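Local coordinates for protein phosphoribosylglycinamide synthetase (Anaerococcus prevotii, PDB 4DIM) that probably works as an ATP-dependent ligase of the ATP-grasp superfamily, binding ATP and a metal ion, manganese being the likely cofactor, at residues R9-A15 against I31-T37; G18-L22 against A76-L80; I84-R89 against L99-A104; Y203-F209 against E308-W314. One frame throughout, in Å; residues are numbered along the deposited sequence.

Contact 1: residues R9-A15 against I31-T37; sequences RLLILGA and IHTIAGT
R9 and H32 come to lie side by side, pointing the same way, through two torsions: the R9 chain bends at chi3 (63°), and the H32 ring carbon CG stands anti to the backbone N (chi1 -179°). Their flat groups are turned only 22° apart, with R9 NH2 3.7 Å from H32 NE2. The close approach is consistent with the shared carboxylate of E51, whose negative charge probably offsets the positive charge gathered there: R9 NH1 makes a salt bridge with one of its oxygens, and H32 NE2 a hydrogen bond with the other. R9 NH1 also donates to L70 O. Over one face of the guanidinium, toward its rim, lies the I34 methyl CD1, 3.9 Å from R9 NH1, a greasy cover for the planar cation. The backbones pair as parallel strands. L10 N, I12 N and G14 N donate to H32 O, I34 O and G36 O, while L10 O and I12 O accept from I34 N and G36 N; the I12 N to I34 O bond measures 2.9 Å. Leucine and beta-branched side chains fill both faces. L11 CD1 meets I34 CG2 at 3.7 Å and reaches G36 CA at 3.6 Å, a place where glycine leaves room for the leucine. On the opposite face L10 CB touches I31 CG2 at 3.6 Å, and I12 CD1 meets T33 CG2 at 3.9 Å. This is the opening beta-alpha-beta crossover of a Rossmann-like domain: helix 20-29 covers the face of I12, T33 and A35, helix 84-94 packs on L11 and L13, and strands 51-54 and 74-76 flank the pair.

Contact 2: residues G18-L22 against A76-L80; sequences GQLGL and ATCCL
Q19 and L22 press against A76, C78 and C79 at the strand-turn-helix of a Rossmann-like fold, where G18 and G21 fit, as an unconfirmed match, a glycine-rich GxGxxG pattern. The polar contacts centre on the Q19 amide. CG lies beside the backbone N (chi1 -63°) and the chain runs on extended, which carries NE2 to 3.0 Å from C78 O; the angle is too poor for a hydrogen bond. The amide is held instead by two weak bonds, NE2 to L13 O and G16 N to OE1, and glutamine suits the place because it can donate and accept at once. L13 O is also gripped by T77 OG1, which ties both segments to the same strand end. With the amide of Q19 gone, as in an alanine here, G16 N and L13 O would probably lose their weak side-chain partner and a gap would open beside C78. Two sulfurs add to this: C78 SG rests 4.1 Å from Q19 CG, and C79 SG lies 3.3 Å from G18 O. The apolar part belongs to L22, a buried leucine of helix 20-29, which also packs on helix 297-305. One methyl does the touching: L22 CD2 sits 4.0 Å from A76 CB and 4.0 Å from C78 CB.

Contact 3: residues I84-R89 against L99-A104; sequences IVSLAR and LNEEAA
The R89 guanidinium meets the E101 carboxylate at its edge, with E101 CD in the guanidinium plane, while the two flat groups are turned 55° apart. The setting is two successive helices joined by a short loop, in which helix 84-94 packs against the N-terminal turn of helix 101-108. R89 grips side-on with two nitrogens, one to each oxygen: NE donates to OE2 at 3.1 Å and NH2 to OE1 at 2.8 Å, completing a salt bridge. OE1 is approached on its syn lone pair; OE2 is met on the syn side too, but out of the carboxylate plane. E101 gets there by an extended chain, with CG anti to the backbone N (chi1 -160°), passing V85, whose CG1 lies 3.6 Å from OE1. R89 NH1 turns to a second acid, D61, so the arginine joins helix 60-66 as well. A methionine in its place would probably leave both E101 and D61 without their cationic mate and free the E101 carboxylate to turn. The second helix is started by N100, an N-cap residue whose OD1 accepts from A103 N at 3.0 Å; E101 N finds a further acceptor in D92 OD2. Below the salt bridge the interface is apolar, and small residues let the backbones approach. A88 CB lies 3.9 Å from A104 CB and 3.5 Å from E101 CA, so alanine's single methyl suits the close approach of the backbones. L99 closes the inner end with both methyls: CD2 lies 4.0 Å from L87 CG, and the L99 and I84 side chains cross at about a right angle, L99 CD1 3.9 Å from I84 CD1.

Contact 4: residues Y203-F209 against E308-W314; sequences YKNDVLF and ENPLVFW
Y203, the first residue of a type I' beta turn that runs to D206, meets the start of the short helix 311-314. The turn is closed by Y203 N to D206 O and by D206 N to Y203 O, 3.0 and 3.1 Å. K204 and N205 occupy its corners with positive phi, a backbone shape that asparagine tolerates well. On the other segment P310 O accepts from both F313 N and W314 N, and N309 OD1 caps the helix start by accepting from L311 N at 3.0 Å, the donor standing above the amide plane. P310, having no N-H to satisfy, fits the approach to a helix. It also touches Y203: P310 CD lies over one face of the Y203 ring, 3.7 Å from the centroid, a CH-pi contact, while K204 CG covers the opposite face. L311 CD1 comes to the ring edge, 3.8 Å from Y203 CE2. The turn belongs to the hairpin of strands 194-203 and 206-219 in the large antiparallel sheet, within the ATP-grasp family region, and helix 311-314 follows helix 297-305, whose M304 and M300 touch Y203 and L208. Farther along the strand, L208 spans two partners. Its CD2 meets L311 CD2 at 3.9 Å, and its CB sits over one face of the W314 indole, toward the rim. W314 has its CG anti to the backbone N (chi1 180°), which carries the indole across to F209. These two rings are nearly parallel, 29° apart, but slid so far that they barely overlap; F209 CD2 lies 3.7 Å from W314 CH2, and Y293 meets both rings.

From the N terminus, contact 1 closes the first loop, joining strands 9-13 and 32-37 around helix 20-29. Contact 2 crosses it: 18-22 lies inside that loop, whereas 76-80 comes much later, after strand 74-76, which pairs directly with strand 9-13 through A76. Contact 3 follows in series as a short loop from helix 84-94 to helix 101-108; T77 packs on its I84 and L87, and L13 reaches the same helix, so the first three contacts form one continuous N-terminal block. Contact 4 closes by far the longest loop, with 98 residues between its segments, and touches none of the others. It ties a hairpin of the large antiparallel sheet to helix 311-314.

Contact 1: residues R9-A15 against I31-T37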
# COMPACT_ATOMS: atom_id res chain seq x y z
N ARG A 9 20.57 -9.49 -12.46
CA ARG A 9 20.27 -8.05 -12.48
C ARG A 9 18.79 -7.73 -12.26
O ARG A 9 17.95 -8.13 -13.05
CB ARG A 9 20.74 -7.42 -13.82
CG ARG A 9 22.25 -7.56 -14.07
CD ARG A 9 22.68 -7.30 -15.51
NE ARG A 9 22.39 -5.93 -15.95
CZ ARG A 9 23.19 -4.87 -15.76
NH1 ARG A 9 22.81 -3.67 -16.19
NH2 ARG A 9 24.35 -5.00 -15.13
N LEU A 10 18.49 -6.94 -11.21
CA LEU A 10 17.11 -6.57 -10.90
C LEU A 10 17.01 -5.10 -10.92
O LEU A 10 17.70 -4.46 -10.14
CB LEU A 10 16.68 -7.10 -9.50
CG LEU A 10 15.27 -6.71 -9.01
CD1 LEU A 10 14.22 -7.45 -9.75
CD2 LEU A 10 15.13 -6.91 -7.52
N LEU A 11 16.08 -4.56 -11.71
CA LEU A 11 15.81 -3.13 -11.74
C LEU A 11 14.72 -2.86 -10.75
O LEU A 11 13.64 -3.46 -10.85
CB LEU A 11 15.40 -2.66 -13.16
CG LEU A 11 14.70 -1.28 -13.26
CD1 LEU A 11 15.72 -0.11 -13.21
CD2 LEU A 11 13.82 -1.21 -14.49
N ILE A 12 14.98 -2.01 -9.76
CA ILE A 12 13.96 -1.67 -8.79
C ILE A 12 13.43 -0.32 -9.17
O ILE A 12 14.20 0.63 -9.20
CB ILE A 12 14.45 -1.73 -7.34
CG1 ILE A 12 14.84 -3.17 -6.95
CG2 ILE A 12 13.35 -1.17 -6.42
CD1 ILE A 12 15.83 -3.29 -5.75
N LEU A 13 12.13 -0.22 -9.47
CA LEU A 13 11.53 1.05 -9.88
C LEU A 13 11.20 1.85 -8.65
O LEU A 13 10.31 1.46 -7.89
CB LEU A 13 10.26 0.83 -10.71
CG LEU A 13 10.46 0.32 -12.13
CD1 LEU A 13 10.70 -1.20 -12.14
CD2 LEU A 13 9.26 0.60 -12.97
N GLY A 14 11.95 2.92 -8.44
CA GLY A 14 11.81 3.82 -7.32
C GLY A 14 12.94 3.61 -6.35
O GLY A 14 13.43 2.48 -6.22
N ALA A 15 13.40 4.69 -5.67
CA ALA A 15 14.46 4.58 -4.66
C ALA A 15 14.28 5.58 -3.53
O ALA A 15 15.25 6.17 -3.10
CB ALA A 15 15.83 4.73 -5.29
N ILE A 31 22.19 -10.16 -5.57
CA ILE A 31 21.62 -9.62 -6.82
C ILE A 31 22.27 -8.27 -7.12
O ILE A 31 22.50 -7.49 -6.20
CB ILE A 31 20.05 -9.50 -6.71
CG1 ILE A 31 19.39 -10.86 -6.53
CG2 ILE A 31 19.39 -8.76 -7.90
CD1 ILE A 31 17.89 -10.79 -6.35
N HIS A 32 22.47 -7.97 -8.41
CA HIS A 32 23.03 -6.70 -8.89
C HIS A 32 21.87 -5.71 -9.09
O HIS A 32 21.07 -5.86 -10.02
CB HIS A 32 23.81 -6.94 -10.20
CG HIS A 32 24.44 -5.70 -10.74
ND1 HIS A 32 25.78 -5.44 -10.55
CD2 HIS A 32 23.89 -4.68 -11.43
CE1 HIS A 32 26.01 -4.28 -11.14
NE2 HIS A 32 24.89 -3.78 -11.67
N THR A 33 21.74 -4.73 -8.20
CA THR A 33 20.59 -3.85 -8.29
C THR A 33 20.88 -2.62 -9.16
O THR A 33 22.00 -2.12 -9.25
CB THR A 33 20.07 -3.50 -6.90
OG1 THR A 33 21.12 -2.98 -6.09
CG2 THR A 33 19.48 -4.69 -6.21
N ILE A 34 19.82 -2.19 -9.83
CA ILE A 34 19.79 -1.03 -10.68
C ILE A 34 18.67 -0.19 -10.14
O ILE A 34 17.53 -0.64 -10.16
CB ILE A 34 19.58 -1.43 -12.16
CG1 ILE A 34 20.72 -2.32 -12.67
CG2 ILE A 34 19.44 -0.18 -13.04
CD1 ILE A 34 20.25 -3.47 -13.32
N ALA A 35 19.00 1.00 -9.60
CA ALA A 35 18.01 1.94 -9.12
C ALA A 35 17.38 2.71 -10.28
O ALA A 35 18.06 3.54 -10.90
CB ALA A 35 18.67 2.92 -8.16
N GLY A 36 16.12 2.40 -10.61
CA GLY A 36 15.35 3.12 -11.63
C GLY A 36 14.78 4.36 -10.97
O GLY A 36 13.81 4.25 -10.21
N THR A 37 15.42 5.53 -11.14
CA THR A 37 14.98 6.69 -10.37
C THR A 37 15.23 8.04 -11.07
O THR A 37 15.65 8.12 -12.22
CB THR A 37 15.70 6.65 -9.00
OG1 THR A 37 15.26 7.74 -8.19
CG2 THR A 37 17.24 6.69 -9.12

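Contact 2: residues G18-L22 against A76-L80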
# COMPACT_ATOMS: atom_id res chain seq x y z
N GLY A 18 11.28 4.83 1.84
CA GLY A 18 10.37 3.70 2.02
C GLY A 18 10.62 2.51 1.13
O GLY A 18 9.77 1.62 1.09
N GLN A 19 11.75 2.45 0.39
CA GLN A 19 12.00 1.32 -0.51
C GLN A 19 13.34 0.65 -0.32
O GLN A 19 13.64 -0.26 -1.08
CB GLN A 19 11.86 1.81 -1.92
CG GLN A 19 10.43 2.30 -2.17
CD GLN A 19 10.26 2.69 -3.58
OE1 GLN A 19 10.36 3.90 -3.89
NE2 GLN A 19 10.09 1.65 -4.45
N LEU A 20 14.07 0.95 0.80
CA LEU A 20 15.39 0.38 1.02
C LEU A 20 15.39 -1.10 1.43
O LEU A 20 16.45 -1.72 1.38
CB LEU A 20 16.27 1.20 2.00
CG LEU A 20 15.91 1.44 3.47
CD1 LEU A 20 15.85 0.10 4.31
CD2 LEU A 20 16.96 2.38 4.09
N GLY A 21 14.25 -1.65 1.80
CA GLY A 21 14.16 -3.04 2.24
C GLY A 21 14.37 -4.03 1.11
O GLY A 21 14.99 -5.09 1.27
N LEU A 22 13.84 -3.67 -0.04
CA LEU A 22 14.00 -4.50 -1.21
C LEU A 22 15.42 -4.39 -1.78
O LEU A 22 15.94 -5.39 -2.29
CB LEU A 22 12.96 -4.08 -2.20
CG LEU A 22 12.82 -4.87 -3.43
CD1 LEU A 22 12.43 -6.31 -3.12
CD2 LEU A 22 11.80 -4.24 -4.28
N ALA A 76 11.17 -4.94 -10.17
CA ALA A 76 10.31 -4.90 -9.01
C ALA A 76 10.05 -3.48 -8.59
O ALA A 76 10.78 -2.57 -8.93
CB ALA A 76 10.95 -5.69 -7.88
N THR A 77 8.95 -3.30 -7.90
CA THR A 77 8.55 -2.02 -7.32
C THR A 77 7.98 -2.41 -6.03
O THR A 77 7.67 -3.58 -5.82
CB THR A 77 7.61 -1.20 -8.22
OG1 THR A 77 7.55 0.15 -7.72
CG2 THR A 77 6.22 -1.77 -8.29
N CYS A 78 7.88 -1.46 -5.13
CA CYS A 78 7.36 -1.76 -3.82
C CYS A 78 6.98 -0.47 -3.14
O CYS A 78 7.48 0.59 -3.52
CB CYS A 78 8.38 -2.59 -3.03
SG CYS A 78 9.36 -1.68 -1.79
N CYS A 79 5.97 -0.55 -2.27
CA CYS A 79 5.50 0.49 -1.37
C CYS A 79 4.86 1.71 -2.02
O CYS A 79 4.39 2.57 -1.28
CB CYS A 79 6.64 0.89 -0.43
SG CYS A 79 7.23 -0.50 0.62
N LEU A 80 4.75 1.79 -3.37
CA LEU A 80 4.15 2.95 -4.06
C LEU A 80 3.61 2.56 -5.45
O LEU A 80 4.16 1.66 -6.10
CB LEU A 80 5.23 4.06 -4.18
CG LEU A 80 4.87 5.51 -3.76
CD1 LEU A 80 4.30 5.63 -2.32
CD2 LEU A 80 6.12 6.40 -3.83

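Contact 3: residues I84-R89 against L99-A104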
# COMPACT_ATOMS: atom_id res chain seq x y z
N ILE A 84 3.95 1.32 -11.07
CA ILE A 84 3.29 0.02 -11.08
C ILE A 84 2.85 -0.38 -12.47
O ILE A 84 2.90 -1.55 -12.83
CB ILE A 84 2.10 -0.01 -10.06
CG1 ILE A 84 1.63 -1.46 -9.77
CG2 ILE A 84 0.89 0.85 -10.54
CD1 ILE A 84 2.72 -2.43 -9.46
N VAL A 85 2.44 0.58 -13.27
CA VAL A 85 2.08 0.32 -14.66
C VAL A 85 3.36 0.08 -15.46
O VAL A 85 3.45 -0.91 -16.17
CB VAL A 85 1.25 1.47 -15.24
CG1 VAL A 85 1.10 1.33 -16.76
CG2 VAL A 85 -0.10 1.51 -14.55
N SER A 86 4.35 0.97 -15.32
CA SER A 86 5.64 0.86 -16.01
C SER A 86 6.24 -0.51 -15.72
O SER A 86 6.62 -1.18 -16.67
CB SER A 86 6.57 1.98 -15.59
OG SER A 86 5.82 3.18 -15.46
N LEU A 87 6.19 -1.00 -14.47
CA LEU A 87 6.66 -2.36 -14.18
C LEU A 87 5.92 -3.41 -15.02
O LEU A 87 6.54 -4.30 -15.61
CB LEU A 87 6.44 -2.70 -12.72
CG LEU A 87 6.72 -4.14 -12.29
CD1 LEU A 87 8.13 -4.57 -12.65
CD2 LEU A 87 6.55 -4.25 -10.80
N ALA A 88 4.59 -3.31 -15.05
CA ALA A 88 3.74 -4.21 -15.80
C ALA A 88 4.14 -4.25 -17.30
O ALA A 88 4.25 -5.35 -17.87
CB ALA A 88 2.28 -3.78 -15.64
N ARG A 89 4.45 -3.07 -17.91
CA ARG A 89 4.90 -3.04 -19.30
C ARG A 89 6.28 -3.68 -19.43
O ARG A 89 6.48 -4.50 -20.35
CB ARG A 89 4.93 -1.62 -19.89
CG ARG A 89 4.81 -1.68 -21.44
CD ARG A 89 4.58 -0.33 -22.09
NE ARG A 89 3.20 0.12 -21.93
CZ ARG A 89 2.73 1.30 -22.31
NH1 ARG A 89 3.53 2.19 -22.89
NH2 ARG A 89 1.45 1.61 -22.10
N LEU A 99 3.29 -8.87 -12.63
CA LEU A 99 1.90 -8.56 -13.03
C LEU A 99 1.87 -8.11 -14.50
O LEU A 99 2.89 -7.65 -15.02
CB LEU A 99 1.26 -7.50 -12.14
CG LEU A 99 1.59 -6.00 -12.39
CD1 LEU A 99 0.76 -5.11 -11.50
CD2 LEU A 99 3.05 -5.69 -12.15
N ASN A 100 0.71 -8.25 -15.17
CA ASN A 100 0.57 -7.87 -16.58
C ASN A 100 -0.08 -6.48 -16.64
O ASN A 100 -0.68 -6.04 -15.67
CB ASN A 100 -0.19 -8.96 -17.42
CG ASN A 100 -1.63 -9.22 -17.06
OD1 ASN A 100 -2.44 -8.31 -16.98
ND2 ASN A 100 -2.03 -10.48 -16.92
N GLU A 101 0.09 -5.75 -17.76
CA GLU A 101 -0.40 -4.37 -17.84
C GLU A 101 -1.93 -4.25 -17.81
O GLU A 101 -2.42 -3.28 -17.22
CB GLU A 101 0.14 -3.67 -19.08
CG GLU A 101 0.07 -2.16 -18.97
CD GLU A 101 0.69 -1.41 -20.12
OE1 GLU A 101 0.75 -0.16 -20.04
OE2 GLU A 101 1.13 -2.06 -21.11
N GLU A 102 -2.67 -5.18 -18.39
CA GLU A 102 -4.14 -5.08 -18.35
C GLU A 102 -4.67 -5.17 -16.91
O GLU A 102 -5.66 -4.52 -16.61
CB GLU A 102 -4.83 -6.09 -19.29
CG GLU A 102 -4.50 -7.56 -19.10
CD GLU A 102 -5.18 -8.51 -20.07
OE1 GLU A 102 -4.72 -9.67 -20.16
OE2 GLU A 102 -6.15 -8.10 -20.74
N ALA A 103 -3.96 -5.88 -16.00
CA ALA A 103 -4.36 -6.02 -14.59
C ALA A 103 -4.06 -4.76 -13.79
O ALA A 103 -4.83 -4.39 -12.89
CB ALA A 103 -3.64 -7.20 -13.95
N ALA A 104 -2.90 -4.15 -14.08
CA ALA A 104 -2.41 -2.92 -13.46
C ALA A 104 -3.32 -1.72 -13.81
O ALA A 104 -3.57 -0.87 -12.95
CB ALA A 104 -0.98 -2.67 -13.91

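Contact 4: residues Y203-F209 against E308-W314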
# COMPACT_ATOMS: atom_id res chain seq x y z
N TYR A 203 1.41 -16.21 -6.54
CA TYR A 203 2.51 -16.83 -7.32
C TYR A 203 2.00 -18.02 -8.11
O TYR A 203 1.51 -18.97 -7.52
CB TYR A 203 3.62 -17.28 -6.38
CG TYR A 203 4.71 -18.10 -7.03
CD1 TYR A 203 5.54 -17.53 -7.99
CD2 TYR A 203 4.99 -19.39 -6.61
CE1 TYR A 203 6.60 -18.25 -8.55
CE2 TYR A 203 6.05 -20.11 -7.15
CZ TYR A 203 6.84 -19.55 -8.13
OH TYR A 203 7.91 -20.22 -8.66
N LYS A 204 2.11 -17.96 -9.44
CA LYS A 204 1.62 -19.02 -10.34
C LYS A 204 0.13 -19.29 -10.06
O LYS A 204 -0.31 -20.44 -10.00
CB LYS A 204 2.47 -20.30 -10.22
CG LYS A 204 3.91 -20.11 -10.65
CD LYS A 204 4.71 -21.37 -10.34
CE LYS A 204 6.05 -21.42 -11.05
NZ LYS A 204 5.93 -22.03 -12.39
N ASN A 205 -0.61 -18.21 -9.82
CA ASN A 205 -2.05 -18.14 -9.60
C ASN A 205 -2.53 -18.76 -8.26
O ASN A 205 -3.73 -18.84 -8.04
CB ASN A 205 -2.80 -18.71 -10.82
CG ASN A 205 -2.66 -17.80 -12.04
OD1 ASN A 205 -2.79 -16.57 -11.95
ND2 ASN A 205 -2.37 -18.36 -13.21
N ASP A 206 -1.60 -19.04 -7.32
CA ASP A 206 -1.93 -19.54 -6.00
C ASP A 206 -1.67 -18.39 -4.99
O ASP A 206 -0.57 -17.84 -4.89
CB ASP A 206 -1.14 -20.83 -5.66
CG ASP A 206 -1.54 -22.08 -6.50
OD1 ASP A 206 -2.78 -22.38 -6.58
OD2 ASP A 206 -0.63 -22.77 -7.03
N VAL A 207 -2.72 -18.02 -4.26
CA VAL A 207 -2.65 -16.99 -3.25
C VAL A 207 -2.11 -17.67 -1.99
O VAL A 207 -2.79 -18.51 -1.37
CB VAL A 207 -4.01 -16.31 -3.04
CG1 VAL A 207 -3.96 -15.30 -1.89
CG2 VAL A 207 -4.46 -15.64 -4.33
N LEU A 208 -0.87 -17.35 -1.65
CA LEU A 208 -0.17 -17.93 -0.51
C LEU A 208 -0.84 -17.57 0.80
O LEU A 208 -0.94 -18.39 1.71
CB LEU A 208 1.27 -17.43 -0.49
CG LEU A 208 2.08 -17.74 -1.77
CD1 LEU A 208 3.53 -17.45 -1.56
CD2 LEU A 208 1.87 -19.17 -2.25
N PHE A 209 -1.25 -16.32 0.91
CA PHE A 209 -1.92 -15.87 2.11
C PHE A 209 -2.72 -14.60 1.89
O PHE A 209 -2.61 -13.94 0.87
CB PHE A 209 -0.87 -15.63 3.24
CG PHE A 209 0.08 -14.50 2.95
CD1 PHE A 209 -0.27 -13.19 3.23
CD2 PHE A 209 1.33 -14.74 2.41
CE1 PHE A 209 0.60 -12.16 2.95
CE2 PHE A 209 2.18 -13.70 2.11
CZ PHE A 209 1.81 -12.41 2.39
N GLU A 308 12.84 -16.65 -10.03
CA GLU A 308 13.21 -17.68 -9.06
C GLU A 308 11.98 -17.97 -8.16
O GLU A 308 10.94 -17.31 -8.29
CB GLU A 308 14.45 -17.30 -8.23
CG GLU A 308 15.74 -17.23 -9.03
CD GLU A 308 16.17 -18.49 -9.76
OE1 GLU A 308 16.82 -18.34 -10.83
OE2 GLU A 308 15.86 -19.61 -9.30
N ASN A 309 12.09 -19.03 -7.33
CA ASN A 309 11.02 -19.51 -6.49
C ASN A 309 10.94 -18.82 -5.11
O ASN A 309 11.77 -19.08 -4.22
CB ASN A 309 11.16 -21.03 -6.28
CG ASN A 309 9.92 -21.71 -5.74
OD1 ASN A 309 8.86 -21.10 -5.54
ND2 ASN A 309 10.02 -23.02 -5.51
N PRO A 310 9.87 -18.05 -4.86
CA PRO A 310 9.68 -17.49 -3.53
C PRO A 310 9.30 -18.53 -2.46
O PRO A 310 9.48 -18.27 -1.27
CB PRO A 310 8.54 -16.47 -3.75
CG PRO A 310 7.80 -16.94 -4.88
CD PRO A 310 8.75 -17.68 -5.76
N LEU A 311 8.82 -19.71 -2.85
CA LEU A 311 8.37 -20.74 -1.89
C LEU A 311 9.48 -21.28 -0.99
O LEU A 311 9.17 -21.78 0.08
CB LEU A 311 7.69 -21.87 -2.61
CG LEU A 311 6.40 -21.44 -3.34
CD1 LEU A 311 5.86 -22.54 -4.21
CD2 LEU A 311 5.35 -20.95 -2.34
N VAL A 312 10.75 -21.11 -1.39
CA VAL A 312 11.96 -21.43 -0.64
C VAL A 312 11.99 -20.67 0.70
O VAL A 312 12.49 -21.19 1.70
CB VAL A 312 13.20 -21.07 -1.52
CG1 VAL A 312 14.48 -20.88 -0.71
CG2 VAL A 312 13.37 -22.11 -2.61
N PHE A 313 11.48 -19.42 0.68
CA PHE A 313 11.40 -18.56 1.87
C PHE A 313 10.08 -18.77 2.61
O PHE A 313 10.10 -18.72 3.83
CB PHE A 313 11.55 -17.08 1.48
CG PHE A 313 12.77 -16.78 0.66
CD1 PHE A 313 14.03 -16.74 1.24
CD2 PHE A 313 12.69 -16.72 -0.72
CE1 PHE A 313 15.18 -16.62 0.46
CE2 PHE A 313 13.84 -16.61 -1.50
CZ PHE A 313 15.08 -16.53 -0.91
N TRP A 314 8.96 -19.01 1.90
CA TRP A 314 7.62 -19.25 2.49
C TRP A 314 7.57 -20.59 3.24
O TRP A 314 6.78 -20.75 4.15
CB TRP A 314 6.52 -19.22 1.37
CG TRP A 314 5.10 -19.46 1.82
CD1 TRP A 314 4.28 -20.48 1.44
CD2 TRP A 314 4.34 -18.66 2.76
NE1 TRP A 314 3.04 -20.35 2.03
CE2 TRP A 314 3.06 -19.25 2.86
CE3 TRP A 314 4.60 -17.48 3.47
CZ2 TRP A 314 2.08 -18.74 3.71
CZ3 TRP A 314 3.60 -16.95 4.26
CH2 TRP A 314 2.38 -17.61 4.42